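PDB 6UUG: putative dehydrogenase from Pseudomonas fluorescens, which catalyses the flavin-dependent oxidation of methanesulfinate, as the monooxygenase of a two-component system in bacterial sulfur assimilation. Local coordinates for residues E308-L313 against K347-R352; E87-V92 against A252-T257. All coordinates share one frame; numbering follows the deposited sequence.

Contact 1: residues E308-L313 against K347-R352; sequences EGIRLL and KVAASR
Ile310 packs against Ala349 and Ala350 where helices 294-327 and 333-360 meet. The segments are nearly antiparallel, at 148°, with axes 9.1 Å apart. Both belong to the C-terminal helical bundle of the acyl-CoA dehydrogenase fold. The tight part is small and apolar. Ile310 divides its branches between Ala349 and Ala350: with CG1 beside the backbone N (chi1 -60°), CG2 is sent onto Ala350 CB, 3.7 Å away. Ile310 CG1 lies 3.9 Å from Ala349 O. One turn on, Leu313 CD1 meets Ala349 CB at 3.7 Å. Cut back to an alanine, Ile310 would lose the branches over Ala350 and the Ala349 carbonyl, and would probably leave a gap between the helices.

Away from helix 333-360, Arg311 and Leu312 are partly exposed and the second subunit meets this side. Arg311 NH1 makes a salt bridge to Glu308 OE2 (2.9 Å), in the guanidinium plane but on the anti side of OE2, tilted from the carboxylate plane. Arg311 also pairs with Glu265. Glu308 pairs with Arg316 and Leu312 packs on Leu313, both of the second subunit. Across the contact there are only van der Waals touches, so shape sets the fit, not charge or directed bonds.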
ATOM      1  N   GLU A 308      12.996  10.770   4.931  1.00 24.67           N
ATOM      2  CA  GLU A 308      13.221  12.166   4.563  1.00 25.27           C
ATOM      3  C   GLU A 308      11.927  12.973   4.643  1.00 25.36           C
ATOM      4  O   GLU A 308      11.913  14.088   5.178  1.00 26.94           O
ATOM      5  CB  GLU A 308      13.834  12.248   3.166  1.00 27.45           C
ATOM      6  CG  GLU A 308      15.309  11.852   3.152  1.00 27.99           C
ATOM      7  CD  GLU A 308      16.199  12.885   3.836  1.00 30.63           C
ATOM      8  OE1 GLU A 308      16.705  13.790   3.130  1.00 33.42           O
ATOM      9  OE2 GLU A 308      16.401  12.793   5.066  1.00 31.31           O
ATOM     10  N   GLY A 309      10.829  12.416   4.138  1.00 25.12           N
ATOM     11  CA  GLY A 309       9.547  13.098   4.243  1.00 27.43           C
ATOM     12  C   GLY A 309       9.114  13.331   5.680  1.00 28.69           C
ATOM     13  O   GLY A 309       8.648  14.424   6.023  1.00 27.28           O
ATOM     14  N   ILE A 310       9.248  12.301   6.540  1.00 24.11           N
ATOM     15  CA  ILE A 310       8.892  12.462   7.956  1.00 20.52           C
ATOM     16  C   ILE A 310       9.751  13.549   8.590  1.00 25.96           C
ATOM     17  O   ILE A 310       9.250  14.421   9.310  1.00 27.17           O
ATOM     18  CB  ILE A 310       9.059  11.143   8.731  1.00 25.18           C
ATOM     19  CG1 ILE A 310       8.181  10.042   8.164  1.00 26.68           C
ATOM     20  CG2 ILE A 310       8.662  11.351  10.191  1.00 26.63           C
ATOM     21  CD1 ILE A 310       8.620   8.698   8.663  1.00 27.65           C
ATOM     22  N   ARG A 311      11.063  13.490   8.348  1.00 25.74           N
ATOM     23  CA  ARG A 311      11.975  14.454   8.962  1.00 24.57           C
ATOM     24  C   ARG A 311      11.548  15.889   8.671  1.00 24.77           C
ATOM     25  O   ARG A 311      11.466  16.718   9.580  1.00 26.17           O
ATOM     26  CB  ARG A 311      13.402  14.214   8.460  1.00 27.89           C
ATOM     27  CG  ARG A 311      14.085  12.991   9.095  1.00 26.78           C
ATOM     28  CD  ARG A 311      15.323  12.575   8.291  1.00 28.35           C
ATOM     29  NE  ARG A 311      16.030  11.455   8.926  1.00 30.27           N
ATOM     30  CZ  ARG A 311      16.822  10.600   8.282  1.00 34.42           C
ATOM     31  NH1 ARG A 311      17.028  10.729   6.977  1.00 34.53           N
ATOM     32  NH2 ARG A 311      17.428   9.622   8.947  1.00 35.65           N
ATOM     33  N   LEU A 312      11.277  16.205   7.398  1.00 24.98           N
ATOM     34  CA  LEU A 312      10.911  17.587   7.081  1.00 24.82           C
ATOM     35  C   LEU A 312       9.580  17.985   7.722  1.00 25.02           C
ATOM     36  O   LEU A 312       9.424  19.130   8.187  1.00 26.75           O
ATOM     37  CB  LEU A 312      10.866  17.788   5.571  1.00 25.82           C
ATOM     38  CG  LEU A 312      12.199  17.617   4.831  1.00 27.24           C
ATOM     39  CD1 LEU A 312      12.019  18.040   3.363  1.00 29.27           C
ATOM     40  CD2 LEU A 312      13.324  18.414   5.507  1.00 32.80           C
ATOM     41  N   LEU A 313       8.594  17.083   7.725  1.00 24.56           N
ATOM     42  CA  LEU A 313       7.310  17.419   8.342  1.00 23.76           C
ATOM     43  C   LEU A 313       7.458  17.647   9.840  1.00 25.37           C
ATOM     44  O   LEU A 313       6.852  18.575  10.399  1.00 26.15           O
ATOM     45  CB  LEU A 313       6.288  16.312   8.074  1.00 26.70           C
ATOM     46  CG  LEU A 313       5.725  16.203   6.659  1.00 25.44           C
ATOM     47  CD1 LEU A 313       4.972  14.836   6.585  1.00 25.73           C
ATOM     48  CD2 LEU A 313       4.787  17.388   6.386  1.00 27.19           C
ATOM     49  N   LYS A 347       2.519  13.759  12.563  1.00 24.68           N
ATOM     50  CA  LYS A 347       2.269  12.576  13.380  1.00 26.45           C
ATOM     51  C   LYS A 347       1.727  11.425  12.545  1.00 25.70           C
ATOM     52  O   LYS A 347       2.135  10.269  12.743  1.00 27.34           O
ATOM     53  CB  LYS A 347       1.297  12.920  14.518  1.00 24.53           C
ATOM     54  CG  LYS A 347       1.272  11.821  15.598  1.00 28.01           C
ATOM     55  CD  LYS A 347       0.517  12.225  16.858  1.00 36.50           C
ATOM     56  CE  LYS A 347       0.370  11.019  17.800  1.00 42.67           C
ATOM     57  NZ  LYS A 347      -1.037  10.828  18.217  1.00 39.33           N
ATOM     58  N   VAL A 348       0.797  11.701  11.617  1.00 25.38           N
ATOM     59  CA  VAL A 348       0.287  10.628  10.760  1.00 26.62           C
ATOM     60  C   VAL A 348       1.423  10.009   9.948  1.00 25.90           C
ATOM     61  O   VAL A 348       1.571   8.780   9.885  1.00 26.41           O
ATOM     62  CB  VAL A 348      -0.845  11.147   9.858  1.00 27.74           C
ATOM     63  CG1 VAL A 348      -1.237  10.082   8.834  1.00 27.42           C
ATOM     64  CG2 VAL A 348      -2.054  11.486  10.727  1.00 27.64           C
ATOM     65  N   ALA A 349       2.271  10.850   9.346  1.00 25.87           N
ATOM     66  CA  ALA A 349       3.379  10.329   8.552  1.00 26.86           C
ATOM     67  C   ALA A 349       4.355   9.545   9.417  1.00 25.04           C
ATOM     68  O   ALA A 349       4.767   8.432   9.051  1.00 27.97           O
ATOM     69  CB  ALA A 349       4.111  11.464   7.834  1.00 28.49           C
ATOM     70  N   ALA A 350       4.733  10.100  10.570  1.00 24.08           N
ATOM     71  CA  ALA A 350       5.681   9.396  11.434  1.00 24.57           C
ATOM     72  C   ALA A 350       5.106   8.072  11.908  1.00 26.00           C
ATOM     73  O   ALA A 350       5.825   7.076  11.997  1.00 26.12           O
ATOM     74  CB  ALA A 350       6.064  10.250  12.636  1.00 26.16           C
ATOM     75  N   SER A 351       3.809   8.049  12.217  1.00 27.03           N
ATOM     76  CA  SER A 351       3.180   6.826  12.714  1.00 25.28           C
ATOM     77  C   SER A 351       3.161   5.754  11.644  1.00 26.70           C
ATOM     78  O   SER A 351       3.604   4.616  11.870  1.00 31.12           O
ATOM     79  CB  SER A 351       1.748   7.126  13.177  1.00 28.66           C
ATOM     80  OG  SER A 351       1.749   7.956  14.334  1.00 31.87           O
ATOM     81  N   ARG A 352       2.607   6.087  10.479  1.00 26.93           N
ATOM     82  CA  ARG A 352       2.358   5.077   9.452  1.00 26.53           C
ATOM     83  C   ARG A 352       3.645   4.661   8.765  1.00 29.63           C
ATOM     84  O   ARG A 352       3.931   3.461   8.621  1.00 28.63           O
ATOM     85  CB  ARG A 352       1.386   5.613   8.415  1.00 28.85           C
ATOM     86  CG  ARG A 352       0.010   5.727   8.925  1.00 37.79           C
ATOM     87  CD  ARG A 352      -0.906   6.062   7.793  1.00 43.77           C
ATOM     88  NE  ARG A 352      -2.200   5.442   8.005  1.00 44.57           N
ATOM     89  CZ  ARG A 352      -3.229   5.622   7.189  1.00 45.78           C
ATOM     90  NH1 ARG A 352      -3.076   6.401   6.128  1.00 34.83           N
ATOM     91  NH2 ARG A 352      -4.395   5.029   7.436  1.00 44.83           N
TER

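Contact 2: residues E87-V92 against A252-T257; sequences ETLQVV and AQLTFT
Leu89, Val92, Leu254 and Thr255 make the contact between 87-92 and 252-257, and none of them has a flat side chain. The planar group that is met is the backbone carbonyl of Thr255, whose O lies 4.0 Å from Val92 CG1. The one aromatic ring in the two segments, that of Phe256, takes no part. Its CB points away from helix 85-96, and the ring meets His104 edge-to-face.

Leu89 is the central side chain. Its two methyls part company. Leu89 CD1 sits 3.7 Å from Leu254 CD2, methyl to methyl. Leu89 CD2 goes the other way, to Thr255, and lies 3.4 Å from Thr255 OG1. The leucine crosses both side chains at about a right angle. The torsions of Leu254 explain its share: CG stands anti to the backbone N (chi1 -168°), and with chi2 near +53° CD2 comes up to Leu89 CD1. Thr255 turns its hydroxyl back along its own helix, where it hydrogen-bonds to Ile251 O. The buried oxygen is thus satisfied and can lie against a methyl.

The two segments run roughly the same way, at 40°, with axes 9.5 Å apart. The closest CA atoms, of Leu89 and Thr255, are 6.3 Å apart. This is where the N-terminal helical domain of the acyl-CoA dehydrogenase fold rests on the first long helix of the C-terminal bundle.

Neighbouring helices extend the same apolar layer. Leu89 and Leu254 both touch Leu321 of helix 294-327, and Val92 touches Phe106 of helix 100-119. Within 252-257, Gln253 O takes two donors from opposite faces of its plane. Thr257 N lies 3.0 Å from Gln253 O, and Thr257 OG1 lies 2.9 Å from Gln253 O.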
ATOM      1  N   GLU A  87      14.637  22.458  20.126  1.00 27.54           N
ATOM      2  CA  GLU A  87      15.839  21.816  20.659  0.54 28.68           C
ATOM      3  C   GLU A  87      15.495  20.767  21.708  1.00 30.06           C
ATOM      4  O   GLU A  87      16.105  19.692  21.742  1.00 29.11           O
ATOM      5  CB  GLU A  87      16.776  22.858  21.276  0.54 30.11           C
ATOM      6  CG  GLU A  87      17.190  23.991  20.376  0.54 31.95           C
ATOM      7  CD  GLU A  87      17.971  25.048  21.154  0.54 33.29           C
ATOM      8  OE1 GLU A  87      19.193  24.861  21.359  0.54 40.68           O
ATOM      9  OE2 GLU A  87      17.357  26.043  21.592  0.54 29.77           O
ATOM     10  N   THR A  88      14.544  21.073  22.590  1.00 28.68           N
ATOM     11  CA  THR A  88      14.098  20.091  23.569  1.00 31.03           C
ATOM     12  C   THR A  88      13.559  18.846  22.879  1.00 28.21           C
ATOM     13  O   THR A  88      13.886  17.718  23.267  1.00 28.92           O
ATOM     14  CB  THR A  88      13.029  20.704  24.461  1.00 28.45           C
ATOM     15  OG1 THR A  88      13.590  21.822  25.182  1.00 30.89           O
ATOM     16  CG2 THR A  88      12.503  19.683  25.434  1.00 30.50           C
ATOM     17  N   LEU A  89      12.750  19.037  21.840  1.00 27.72           N
ATOM     18  CA  LEU A  89      12.172  17.891  21.136  1.00 27.08           C
ATOM     19  C   LEU A  89      13.223  17.152  20.315  1.00 28.03           C
ATOM     20  O   LEU A  89      13.122  15.938  20.139  1.00 27.79           O
ATOM     21  CB  LEU A  89      11.012  18.371  20.256  1.00 27.02           C
ATOM     22  CG  LEU A  89       9.844  18.954  21.034  1.00 28.50           C
ATOM     23  CD1 LEU A  89       8.886  19.711  20.120  1.00 32.11           C
ATOM     24  CD2 LEU A  89       9.135  17.843  21.797  1.00 30.67           C
ATOM     25  N   GLN A  90      14.242  17.856  19.809  1.00 26.22           N
ATOM     26  CA  GLN A  90      15.373  17.187  19.176  1.00 26.11           C
ATOM     27  C   GLN A  90      16.043  16.208  20.134  1.00 26.57           C
ATOM     28  O   GLN A  90      16.460  15.118  19.732  1.00 29.12           O
ATOM     29  CB  GLN A  90      16.396  18.230  18.681  1.00 28.10           C
ATOM     30  CG  GLN A  90      17.505  17.633  17.821  1.00 33.00           C
ATOM     31  CD  GLN A  90      18.510  18.683  17.333  1.00 41.71           C
ATOM     32  OE1 GLN A  90      18.684  19.730  17.957  1.00 43.37           O
ATOM     33  NE2 GLN A  90      19.180  18.393  16.228  1.00 43.27           N
ATOM     34  N   VAL A  91      16.170  16.584  21.409  1.00 27.85           N
ATOM     35  CA  VAL A  91      16.763  15.665  22.377  1.00 26.48           C
ATOM     36  C   VAL A  91      15.839  14.473  22.626  1.00 30.24           C
ATOM     37  O   VAL A  91      16.304  13.334  22.721  1.00 29.67           O
ATOM     38  CB  VAL A  91      17.131  16.413  23.670  1.00 29.22           C
ATOM     39  CG1 VAL A  91      17.503  15.428  24.765  1.00 30.75           C
ATOM     40  CG2 VAL A  91      18.307  17.388  23.376  1.00 28.46           C
ATOM     41  N   VAL A  92      14.521  14.702  22.695  1.00 28.36           N
ATOM     42  CA  VAL A  92      13.574  13.582  22.795  1.00 28.13           C
ATOM     43  C   VAL A  92      13.792  12.594  21.645  1.00 26.97           C
ATOM     44  O   VAL A  92      13.877  11.371  21.844  1.00 28.57           O
ATOM     45  CB  VAL A  92      12.120  14.107  22.817  1.00 25.76           C
ATOM     46  CG1 VAL A  92      11.135  12.949  22.721  1.00 27.32           C
ATOM     47  CG2 VAL A  92      11.839  14.925  24.084  1.00 28.49           C
ATOM     48  N   ALA A 252       2.299  18.014  23.649  1.00 27.67           N
ATOM     49  CA  ALA A 252       2.206  16.571  23.884  1.00 27.94           C
ATOM     50  C   ALA A 252       2.222  15.788  22.571  1.00 28.26           C
ATOM     51  O   ALA A 252       2.985  14.825  22.427  1.00 29.16           O
ATOM     52  CB  ALA A 252       0.945  16.249  24.691  1.00 28.88           C
ATOM     53  N   GLN A 253       1.388  16.192  21.604  1.00 27.78           N
ATOM     54  CA  GLN A 253       1.332  15.506  20.313  1.00 28.26           C
ATOM     55  C   GLN A 253       2.670  15.555  19.588  1.00 28.05           C
ATOM     56  O   GLN A 253       3.106  14.550  19.017  1.00 27.55           O
ATOM     57  CB  GLN A 253       0.247  16.128  19.436  1.00 30.12           C
ATOM     58  CG  GLN A 253      -1.164  15.883  19.957  1.00 31.31           C
ATOM     59  CD  GLN A 253      -1.610  14.448  19.726  1.00 38.37           C
ATOM     60  OE1 GLN A 253      -1.478  13.928  18.618  1.00 36.55           O
ATOM     61  NE2 GLN A 253      -2.118  13.795  20.779  1.00 41.40           N
ATOM     62  N   LEU A 254       3.330  16.716  19.583  1.00 26.16           N
ATOM     63  CA  LEU A 254       4.615  16.810  18.896  1.00 24.07           C
ATOM     64  C   LEU A 254       5.727  16.083  19.658  1.00 26.45           C
ATOM     65  O   LEU A 254       6.708  15.651  19.040  1.00 27.54           O
ATOM     66  CB  LEU A 254       4.967  18.295  18.655  1.00 27.70           C
ATOM     67  CG  LEU A 254       6.137  18.568  17.701  1.00 29.14           C
ATOM     68  CD1 LEU A 254       5.937  17.858  16.383  1.00 27.36           C
ATOM     69  CD2 LEU A 254       6.307  20.076  17.456  1.00 27.40           C
ATOM     70  N   THR A 255       5.586  15.909  20.975  1.00 26.27           N
ATOM     71  CA  THR A 255       6.546  15.097  21.726  1.00 26.24           C
ATOM     72  C   THR A 255       6.474  13.642  21.283  1.00 27.55           C
ATOM     73  O   THR A 255       7.504  13.029  20.971  1.00 28.27           O
ATOM     74  CB  THR A 255       6.282  15.231  23.232  1.00 27.97           C
ATOM     75  OG1 THR A 255       6.519  16.589  23.642  1.00 29.99           O
ATOM     76  CG2 THR A 255       7.188  14.297  24.038  1.00 30.31           C
ATOM     77  N   PHE A 256       5.255  13.086  21.223  1.00 26.87           N
ATOM     78  CA  PHE A 256       5.073  11.742  20.672  1.00 28.87           C
ATOM     79  C   PHE A 256       5.623  11.653  19.262  1.00 25.24           C
ATOM     80  O   PHE A 256       6.273  10.669  18.904  1.00 27.55           O
ATOM     81  CB  PHE A 256       3.589  11.358  20.645  1.00 30.81           C
ATOM     82  CG  PHE A 256       3.061  10.887  21.962  1.00 34.87           C
ATOM     83  CD1 PHE A 256       3.637   9.802  22.599  1.00 42.12           C
ATOM     84  CD2 PHE A 256       1.954  11.490  22.530  1.00 41.01           C
ATOM     85  CE1 PHE A 256       3.142   9.352  23.815  1.00 46.18           C
ATOM     86  CE2 PHE A 256       1.449  11.045  23.743  1.00 44.27           C
ATOM     87  CZ  PHE A 256       2.049   9.973  24.385  1.00 43.87           C
ATOM     88  N   THR A 257       5.355  12.679  18.444  1.00 25.58           N
ATOM     89  CA  THR A 257       5.775  12.652  17.048  1.00 25.13           C
ATOM     90  C   THR A 257       7.292  12.560  16.933  1.00 23.74           C
ATOM     91  O   THR A 257       7.808  11.798  16.108  1.00 25.75           O
ATOM     92  CB  THR A 257       5.254  13.886  16.303  1.00 26.17           C
ATOM     93  OG1 THR A 257       3.821  13.893  16.319  1.00 28.14           O
ATOM     94  CG2 THR A 257       5.712  13.865  14.842  1.00 25.73           C
TER

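Overall arrangement
From the N terminus the chain runs through helices 32-53 and 58-67 to helix 85-96, which carries the first half of contact 2. It then passes through helices and the middle strands before helix 247-277 returns to close contact 2, a loop of 159 residues. Helix 294-327 is the next helix and opens contact 1. Helix 333-360 closes it after 33 mostly helical residues. The loops neither cross nor nest. Contact 2 ties the N-terminal helices to the C-terminal bundle, while contact 1 joins two helices within that bundle. Their centres are 13 Å apart. They meet at 252-257 and 347-352, where Lys347 NZ probably bonds Gln253 OE1, at 3.2 Å, and Lys347 also packs on Thr257.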